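Side-chain contacts in phosphoribosylaminoimidazole-succinocarboxamide synthase (Pyrococcus horikoshii, PDB 3U55), which catalyses the ATP-dependent joining of L-aspartate to a carboxyaminoimidazole ribonucleotide, giving SAICAR in de novo purine biosynthesis: residues Val95-Leu100 and Leu106-Glu111; Lys155-Leu160 and Val172-Glu177. All coordinates share one frame; numbering follows the deposited sequence.

Contact 1 comes first along the chain, within the connection between strands 84-93 and 111-121; contact 2 follows, where helix 143-165 packs on strand 169-180. Their centres lie about 16 Å apart, yet they touch: Val95 N is 3.1 Å from Val172 O, a probable hydrogen bond, and the methyl of Ala97 packs on Val172. Strand 84-93 pairs with both 111-121 and 169-180, so a single antiparallel sheet unites them. Contact 1 shapes a peripheral sulfate-binding loop, while contact 2 is buried near the centre of the chain, where helix 143-165 meets a face of the same sheet.

Contact 1: Val95-Leu100 and Leu106-Glu111; sequences VVAGSL and LPEGYE. With SO4 (sulfate ion), chain B.
Val96 is gripped by the turn opposite it through both main chain and side chain. Its N donates to Tyr110 O at 2.8 Å, and Gly109 N donates to Val96 O. The type II turn Pro107-Tyr110, closed by Tyr110 N to Pro107 O, supplies both partners, with Gly109 at a position where a side chain would jam against the preceding carbonyl.

The two Val96 methyls divide their work. CG1, anti to the backbone N (chi1 174°), lies against the carbonyl oxygens of Leu106 and Pro107; CG2 reaches Tyr110 CB at 3.7 Å and Leu106 CD1 at 3.9 Å. Leu106 CD2 in turn covers one face of the Tyr110 ring near its rim. Val95 spreads its methyls likewise, CG1 over Gly109 CA (3.6 Å) and CG2 beside the carboxylate of Glu111.

Glu108 starts away from the other segment, but a bend at chi2 (107°) brings its carboxylate back beside Ala97. There OE2 accepts from a water at 2.8 Å that itself accepts from Gly98 N, and forms a salt bridge with Lys101. Beyond, Ser99 N donates to sulfate O1 at 2.8 Å; Arg93 and Arg198 also bind this ion, an arrangement consistent with a site for a substrate phosphate.

The loop links strands 84-93 and 111-121: Val96 rests on Leu112, Val95 on Val172 of strand 169-180 and Trp200 of strand 197-201, and Leu106 on Val138 of the second subunit.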
ATOM      1  N   VAL A  95      -2.230  17.701   1.463  1.00 11.52           N
ATOM      2  CA  VAL A  95      -1.004  18.268   2.012  1.00 13.34           C
ATOM      3  C   VAL A  95      -0.315  17.164   2.802  1.00 14.18           C
ATOM      4  O   VAL A  95      -0.990  16.352   3.449  1.00 13.27           O
ATOM      5  CB  VAL A  95      -1.328  19.470   2.929  1.00 11.25           C
ATOM      6  CG1 VAL A  95      -0.076  20.007   3.611  1.00 15.10           C
ATOM      7  CG2 VAL A  95      -2.030  20.571   2.143  1.00 15.61           C
ATOM      8  N   VAL A  96       1.017  17.110   2.738  1.00 13.94           N
ATOM      9  CA  VAL A  96       1.772  16.069   3.455  1.00 15.08           C
ATOM     10  C   VAL A  96       1.711  16.284   4.975  1.00 15.41           C
ATOM     11  O   VAL A  96       2.027  17.363   5.490  1.00 15.45           O
ATOM     12  CB  VAL A  96       3.244  15.953   2.968  1.00 14.12           C
ATOM     13  CG1 VAL A  96       4.029  14.988   3.824  1.00 14.59           C
ATOM     14  CG2 VAL A  96       3.299  15.506   1.501  1.00 14.30           C
ATOM     15  N   ALA A  97       1.278  15.238   5.675  1.00 15.85           N
ATOM     16  CA  ALA A  97       1.179  15.235   7.131  1.00 15.20           C
ATOM     17  C   ALA A  97       1.057  13.789   7.588  1.00 15.41           C
ATOM     18  O   ALA A  97       0.848  12.894   6.768  1.00 14.30           O
ATOM     19  CB  ALA A  97      -0.039  16.046   7.584  1.00 14.97           C
ATOM     20  N   GLY A  98       1.201  13.565   8.893  1.00 18.11           N
ATOM     21  CA  GLY A  98       0.980  12.249   9.490  1.00 17.76           C
ATOM     22  C   GLY A  98       1.828  11.132   8.914  1.00 18.39           C
ATOM     23  O   GLY A  98       3.025  11.314   8.667  1.00 19.12           O
ATOM     24  N   SER A  99       1.194   9.981   8.682  1.00 18.62           N
ATOM     25  CA  SER A  99       1.898   8.761   8.254  1.00 18.31           C
ATOM     26  C   SER A  99       2.529   8.864   6.864  1.00 16.71           C
ATOM     27  O   SER A  99       3.440   8.108   6.537  1.00 16.47           O
ATOM     28  CB  SER A  99       0.971   7.532   8.325  1.00 19.13           C
ATOM     29  OG  SER A  99       0.099   7.465   7.206  1.00 22.00           O
ATOM     30  N   LEU A 100       2.050   9.800   6.047  1.00 15.02           N
ATOM     31  CA  LEU A 100       2.588   9.962   4.697  1.00 15.17           C
ATOM     32  C   LEU A 100       4.079  10.304   4.710  1.00 15.54           C
ATOM     33  O   LEU A 100       4.818   9.913   3.803  1.00 16.42           O
ATOM     34  CB  LEU A 100       1.794  11.002   3.896  1.00 12.45           C
ATOM     35  CG  LEU A 100       2.147  11.153   2.407  1.00 14.36           C
ATOM     36  CD1 LEU A 100       2.039   9.830   1.646  1.00 15.08           C
ATOM     37  CD2 LEU A 100       1.281  12.225   1.757  1.00 11.87           C
ATOM     38  N   LEU A 106       8.904  13.520   1.974  1.00 20.57           N
ATOM     39  CA  LEU A 106       8.433  14.880   1.764  1.00 19.66           C
ATOM     40  C   LEU A 106       8.166  15.536   3.102  1.00 18.61           C
ATOM     41  O   LEU A 106       7.760  14.861   4.046  1.00 19.24           O
ATOM     42  CB  LEU A 106       7.163  14.873   0.911  1.00 18.83           C
ATOM     43  CG  LEU A 106       7.231  14.196  -0.464  1.00 20.43           C
ATOM     44  CD1 LEU A 106       5.849  14.172  -1.100  1.00 18.39           C
ATOM     45  CD2 LEU A 106       8.247  14.882  -1.381  1.00 20.88           C
ATOM     46  N   PRO A 107       8.389  16.861   3.195  1.00 18.86           N
ATOM     47  CA  PRO A 107       8.189  17.508   4.491  1.00 18.08           C
ATOM     48  C   PRO A 107       6.723  17.750   4.830  1.00 17.69           C
ATOM     49  O   PRO A 107       5.901  17.923   3.934  1.00 15.50           O
ATOM     50  CB  PRO A 107       8.923  18.848   4.332  1.00 16.95           C
ATOM     51  CG  PRO A 107       8.878  19.127   2.872  1.00 17.71           C
ATOM     52  CD  PRO A 107       8.973  17.780   2.197  1.00 17.12           C
ATOM     53  N   GLU A 108       6.412  17.762   6.125  1.00 18.11           N
ATOM     54  CA  GLU A 108       5.119  18.234   6.614  1.00 19.69           C
ATOM     55  C   GLU A 108       4.790  19.576   5.958  1.00 19.49           C
ATOM     56  O   GLU A 108       5.610  20.501   5.977  1.00 19.34           O
ATOM     57  CB  GLU A 108       5.177  18.409   8.137  1.00 20.51           C
ATOM     58  CG  GLU A 108       3.915  19.004   8.766  1.00 24.64           C
ATOM     59  CD  GLU A 108       3.091  17.994   9.553  1.00 32.49           C
ATOM     60  OE1 GLU A 108       2.016  18.381  10.058  1.00 34.50           O
ATOM     61  OE2 GLU A 108       3.510  16.821   9.679  1.00 34.38           O
ATOM     62  N   GLY A 109       3.605  19.686   5.366  1.00 16.07           N
ATOM     63  CA  GLY A 109       3.223  20.933   4.702  1.00 15.97           C
ATOM     64  C   GLY A 109       3.453  20.944   3.203  1.00 15.35           C
ATOM     65  O   GLY A 109       3.009  21.865   2.516  1.00 15.29           O
ATOM     66  N   TYR A 110       4.155  19.937   2.691  1.00 13.87           N
ATOM     67  CA  TYR A 110       4.365  19.814   1.245  1.00 15.40           C
ATOM     68  C   TYR A 110       3.009  19.743   0.547  1.00 16.43           C
ATOM     69  O   TYR A 110       2.138  18.953   0.931  1.00 13.68           O
ATOM     70  CB  TYR A 110       5.208  18.584   0.933  1.00 14.03           C
ATOM     71  CG  TYR A 110       5.652  18.414  -0.505  1.00 14.87           C
ATOM     72  CD1 TYR A 110       6.938  18.811  -0.917  1.00 12.32           C
ATOM     73  CD2 TYR A 110       4.807  17.828  -1.450  1.00 12.52           C
ATOM     74  CE1 TYR A 110       7.359  18.630  -2.244  1.00 14.13           C
ATOM     75  CE2 TYR A 110       5.219  17.647  -2.772  1.00 18.60           C
ATOM     76  CZ  TYR A 110       6.496  18.053  -3.157  1.00 15.25           C
ATOM     77  OH  TYR A 110       6.890  17.857  -4.455  1.00 17.15           O
ATOM     78  N   GLU A 111       2.840  20.604  -0.452  1.00 17.71           N
ATOM     79  CA  GLU A 111       1.628  20.663  -1.262  1.00 19.02           C
ATOM     80  C   GLU A 111       1.692  19.607  -2.350  1.00 18.11           C
ATOM     81  O   GLU A 111       2.560  19.657  -3.226  1.00 18.54           O
ATOM     82  CB  GLU A 111       1.504  22.050  -1.901  1.00 20.34           C
ATOM     83  CG  GLU A 111       0.215  22.292  -2.653  1.00 25.52           C
ATOM     84  CD  GLU A 111      -0.756  23.117  -1.848  1.00 36.58           C
ATOM     85  OE1 GLU A 111      -1.138  22.677  -0.736  1.00 31.59           O
ATOM     86  OE2 GLU A 111      -1.122  24.216  -2.328  1.00 32.06           O
TER
HETATM   87  S   SO4 B 500      -2.342   9.263   9.474  1.00 33.25           S
HETATM   88  O1  SO4 B 500      -1.613  10.234   8.678  1.00 32.86           O
HETATM   89  O2  SO4 B 500      -3.412   9.915  10.221  1.00 37.15           O
HETATM   90  O3  SO4 B 500      -2.884   8.251   8.567  1.00 40.14           O
HETATM   91  O4  SO4 B 500      -1.435   8.638  10.429  1.00 36.12           O
HETATM   92  O   HOH W   1       1.246  15.621  10.874  1.00 30.49           O

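Contact 2: Lys155-Leu160 and Val172-Glu177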
ATOM      1  N   LYS A 155     -14.419  13.250  -5.023  1.00 11.51           N
ATOM      2  CA  LYS A 155     -15.459  14.282  -5.129  1.00 11.57           C
ATOM      3  C   LYS A 155     -15.710  14.954  -3.771  1.00 11.45           C
ATOM      4  O   LYS A 155     -15.743  16.187  -3.679  1.00 11.25           O
ATOM      5  CB  LYS A 155     -16.757  13.709  -5.718  1.00 11.59           C
ATOM      6  CG  LYS A 155     -17.892  14.724  -5.777  1.00 14.58           C
ATOM      7  CD  LYS A 155     -19.104  14.215  -6.537  1.00 16.46           C
ATOM      8  CE  LYS A 155     -20.257  15.207  -6.367  1.00 18.61           C
ATOM      9  NZ  LYS A 155     -21.492  14.759  -7.077  1.00 19.24           N
ATOM     10  N   VAL A 156     -15.875  14.139  -2.728  1.00 11.13           N
ATOM     11  CA  VAL A 156     -15.984  14.628  -1.346  1.00  9.57           C
ATOM     12  C   VAL A 156     -14.837  15.581  -1.029  1.00 11.46           C
ATOM     13  O   VAL A 156     -15.052  16.669  -0.475  1.00 11.47           O
ATOM     14  CB  VAL A 156     -15.996  13.459  -0.326  1.00  9.64           C
ATOM     15  CG1 VAL A 156     -15.834  13.972   1.116  1.00 11.36           C
ATOM     16  CG2 VAL A 156     -17.291  12.631  -0.478  1.00  9.94           C
ATOM     17  N   ASN A 157     -13.623  15.173  -1.390  1.00 10.30           N
ATOM     18  CA  ASN A 157     -12.453  16.023  -1.193  1.00 11.16           C
ATOM     19  C   ASN A 157     -12.645  17.401  -1.817  1.00 11.83           C
ATOM     20  O   ASN A 157     -12.454  18.399  -1.137  1.00 12.90           O
ATOM     21  CB  ASN A 157     -11.195  15.351  -1.726  1.00 10.40           C
ATOM     22  CG  ASN A 157      -9.926  16.150  -1.428  1.00  9.92           C
ATOM     23  OD1 ASN A 157      -9.746  16.689  -0.332  1.00 11.13           O
ATOM     24  ND2 ASN A 157      -9.039  16.223  -2.414  1.00 10.21           N
ATOM     25  N   GLU A 158     -13.044  17.449  -3.089  1.00 12.75           N
ATOM     26  CA  GLU A 158     -13.239  18.731  -3.783  1.00 14.03           C
ATOM     27  C   GLU A 158     -14.252  19.627  -3.066  1.00 14.92           C
ATOM     28  O   GLU A 158     -13.983  20.809  -2.835  1.00 15.93           O
ATOM     29  CB  GLU A 158     -13.644  18.516  -5.249  1.00 14.37           C
ATOM     30  CG  GLU A 158     -12.536  17.938  -6.133  1.00 17.27           C
ATOM     31  CD  GLU A 158     -11.259  18.771  -6.121  1.00 24.07           C
ATOM     32  OE1 GLU A 158     -10.206  18.252  -5.678  1.00 21.73           O
ATOM     33  OE2 GLU A 158     -11.309  19.948  -6.538  1.00 26.88           O
ATOM     34  N   ILE A 159     -15.401  19.055  -2.714  1.00 14.68           N
ATOM     35  CA  ILE A 159     -16.475  19.778  -2.022  1.00 15.60           C
ATOM     36  C   ILE A 159     -16.023  20.334  -0.674  1.00 16.40           C
ATOM     37  O   ILE A 159     -16.232  21.521  -0.389  1.00 14.90           O
ATOM     38  CB  ILE A 159     -17.725  18.885  -1.798  1.00 15.63           C
ATOM     39  CG1 ILE A 159     -18.283  18.397  -3.139  1.00 16.49           C
ATOM     40  CG2 ILE A 159     -18.795  19.638  -0.991  1.00 16.79           C
ATOM     41  CD1 ILE A 159     -18.962  17.027  -3.068  1.00 13.21           C
ATOM     42  N   LEU A 160     -15.412  19.482   0.149  1.00 13.70           N
ATOM     43  CA  LEU A 160     -14.970  19.893   1.483  1.00 14.59           C
ATOM     44  C   LEU A 160     -13.844  20.919   1.428  1.00 15.71           C
ATOM     45  O   LEU A 160     -13.899  21.925   2.131  1.00 16.08           O
ATOM     46  CB  LEU A 160     -14.548  18.688   2.331  1.00 14.02           C
ATOM     47  CG  LEU A 160     -15.610  17.633   2.660  1.00 14.64           C
ATOM     48  CD1 LEU A 160     -14.972  16.533   3.501  1.00 16.60           C
ATOM     49  CD2 LEU A 160     -16.814  18.237   3.385  1.00 17.19           C
ATOM     50  N   VAL A 172      -6.225  19.391   4.996  1.00 11.42           N
ATOM     51  CA  VAL A 172      -4.941  18.722   4.799  1.00 12.53           C
ATOM     52  C   VAL A 172      -5.119  17.265   4.350  1.00 12.80           C
ATOM     53  O   VAL A 172      -4.533  16.828   3.346  1.00 11.03           O
ATOM     54  CB  VAL A 172      -4.087  18.812   6.080  1.00 11.91           C
ATOM     55  CG1 VAL A 172      -2.934  17.819   6.047  1.00 11.45           C
ATOM     56  CG2 VAL A 172      -3.586  20.259   6.279  1.00 12.78           C
ATOM     57  N   ASP A 173      -5.923  16.530   5.114  1.00 13.73           N
ATOM     58  CA  ASP A 173      -6.323  15.165   4.771  1.00 13.23           C
ATOM     59  C   ASP A 173      -7.594  14.818   5.542  1.00 14.00           C
ATOM     60  O   ASP A 173      -8.039  15.597   6.390  1.00 13.81           O
ATOM     61  CB  ASP A 173      -5.191  14.140   5.027  1.00 11.65           C
ATOM     62  CG  ASP A 173      -4.730  14.081   6.495  1.00 17.11           C
ATOM     63  OD1 ASP A 173      -5.570  14.011   7.420  1.00 17.33           O
ATOM     64  OD2 ASP A 173      -3.504  14.063   6.716  1.00 18.28           O
ATOM     65  N   PHE A 174      -8.187  13.667   5.232  1.00 12.10           N
ATOM     66  CA  PHE A 174      -9.343  13.167   5.984  1.00 11.48           C
ATOM     67  C   PHE A 174      -9.534  11.680   5.740  1.00 10.47           C
ATOM     68  O   PHE A 174      -9.029  11.134   4.753  1.00 11.00           O
ATOM     69  CB  PHE A 174     -10.634  13.955   5.664  1.00 10.33           C
ATOM     70  CG  PHE A 174     -11.058  13.877   4.228  1.00 11.82           C
ATOM     71  CD1 PHE A 174     -12.032  12.970   3.828  1.00 13.90           C
ATOM     72  CD2 PHE A 174     -10.483  14.708   3.268  1.00 10.43           C
ATOM     73  CE1 PHE A 174     -12.434  12.883   2.496  1.00 15.44           C
ATOM     74  CE2 PHE A 174     -10.884  14.636   1.926  1.00 10.63           C
ATOM     75  CZ  PHE A 174     -11.861  13.710   1.539  1.00 11.41           C
ATOM     76  N   LYS A 175     -10.256  11.037   6.652  1.00 10.75           N
ATOM     77  CA  LYS A 175     -10.492   9.599   6.599  1.00 10.61           C
ATOM     78  C   LYS A 175     -11.984   9.312   6.477  1.00  9.78           C
ATOM     79  O   LYS A 175     -12.791   9.841   7.253  1.00 10.93           O
ATOM     80  CB  LYS A 175      -9.924   8.938   7.853  1.00 11.50           C
ATOM     81  CG  LYS A 175      -9.940   7.417   7.828  1.00 20.74           C
ATOM     82  N   LEU A 176     -12.337   8.484   5.496  1.00 10.26           N
ATOM     83  CA  LEU A 176     -13.723   8.066   5.289  1.00 11.71           C
ATOM     84  C   LEU A 176     -13.917   6.566   5.465  1.00 11.72           C
ATOM     85  O   LEU A 176     -12.985   5.775   5.294  1.00 11.76           O
ATOM     86  CB  LEU A 176     -14.203   8.442   3.884  1.00 10.36           C
ATOM     87  CG  LEU A 176     -14.169   9.903   3.421  1.00 10.93           C
ATOM     88  CD1 LEU A 176     -14.663   9.982   1.979  1.00 14.63           C
ATOM     89  CD2 LEU A 176     -14.972  10.840   4.323  1.00 12.76           C
ATOM     90  N   GLU A 177     -15.146   6.187   5.796  1.00 11.90           N
ATOM     91  CA  GLU A 177     -15.569   4.790   5.734  1.00 10.50           C
ATOM     92  C   GLU A 177     -16.835   4.728   4.888  1.00 10.69           C
ATOM     93  O   GLU A 177     -17.541   5.721   4.751  1.00 12.48           O
ATOM     94  CB  GLU A 177     -15.808   4.222   7.138  1.00 11.58           C
ATOM     95  CG  GLU A 177     -14.590   4.336   8.059  1.00 13.08           C
ATOM     96  CD  GLU A 177     -14.714   3.510   9.332  1.00 21.71           C
ATOM     97  OE1 GLU A 177     -15.672   2.719   9.457  1.00 20.46           O
ATOM     98  OE2 GLU A 177     -13.835   3.649  10.205  1.00 18.88           O
TER
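The Phe174 ring meets Asn157 and Leu176 with its edge. Asn157 CB lies in the ring plane beyond the CZ-CE2 side, 3.7 Å from CZ, and Leu176 CG, also in plane, borders the CE1 side. Asn157 OD1 comes to the rim as well, near the plane and 3.3 Å from CE2, where the positively polarised ring hydrogen would probably make the approach mildly attractive. The amide is turned 34° from the ring. Above the ring, more loosely, stands Leu160 CD1, 4.6 Å from CE1. Val92 and Cys197, from adjoining strands, also touch Phe174.

Its first torsion (chi1 61°) sets CG between the backbone N and the carbonyl carbon, and the ring extends from the strand into the helix surface. Val156 CG1 approaches obliquely, 3.8 Å from Phe174 CE1, and also reaches Leu176 CD1 at 4.2 Å, thereby linking the two large strand side chains. Asn157 is buried, but its OD1 accepts a hydrogen bond from Asn94 ND2; this satisfies the oxygen and restrains the amide beside the ring. An alanine at Phe174 is likely to open a gap beneath Val156 and Leu160 and leave Asn157 without the ring edge it now rests on.

Residues alternate along the strand: Phe174 and Leu176 face the helix, whereas Asp173 points away and pairs with Arg198, which also binds the sulfate of contact 1.

With segment axes 10.4 Å apart and directions 132° from each other, this is helix-on-sheet packing, here of helix 143-165 on an antiparallel sheet, with Val156 and Leu160 also touching helix 45-62, as in the alpha+beta SAICAR synthetase fold.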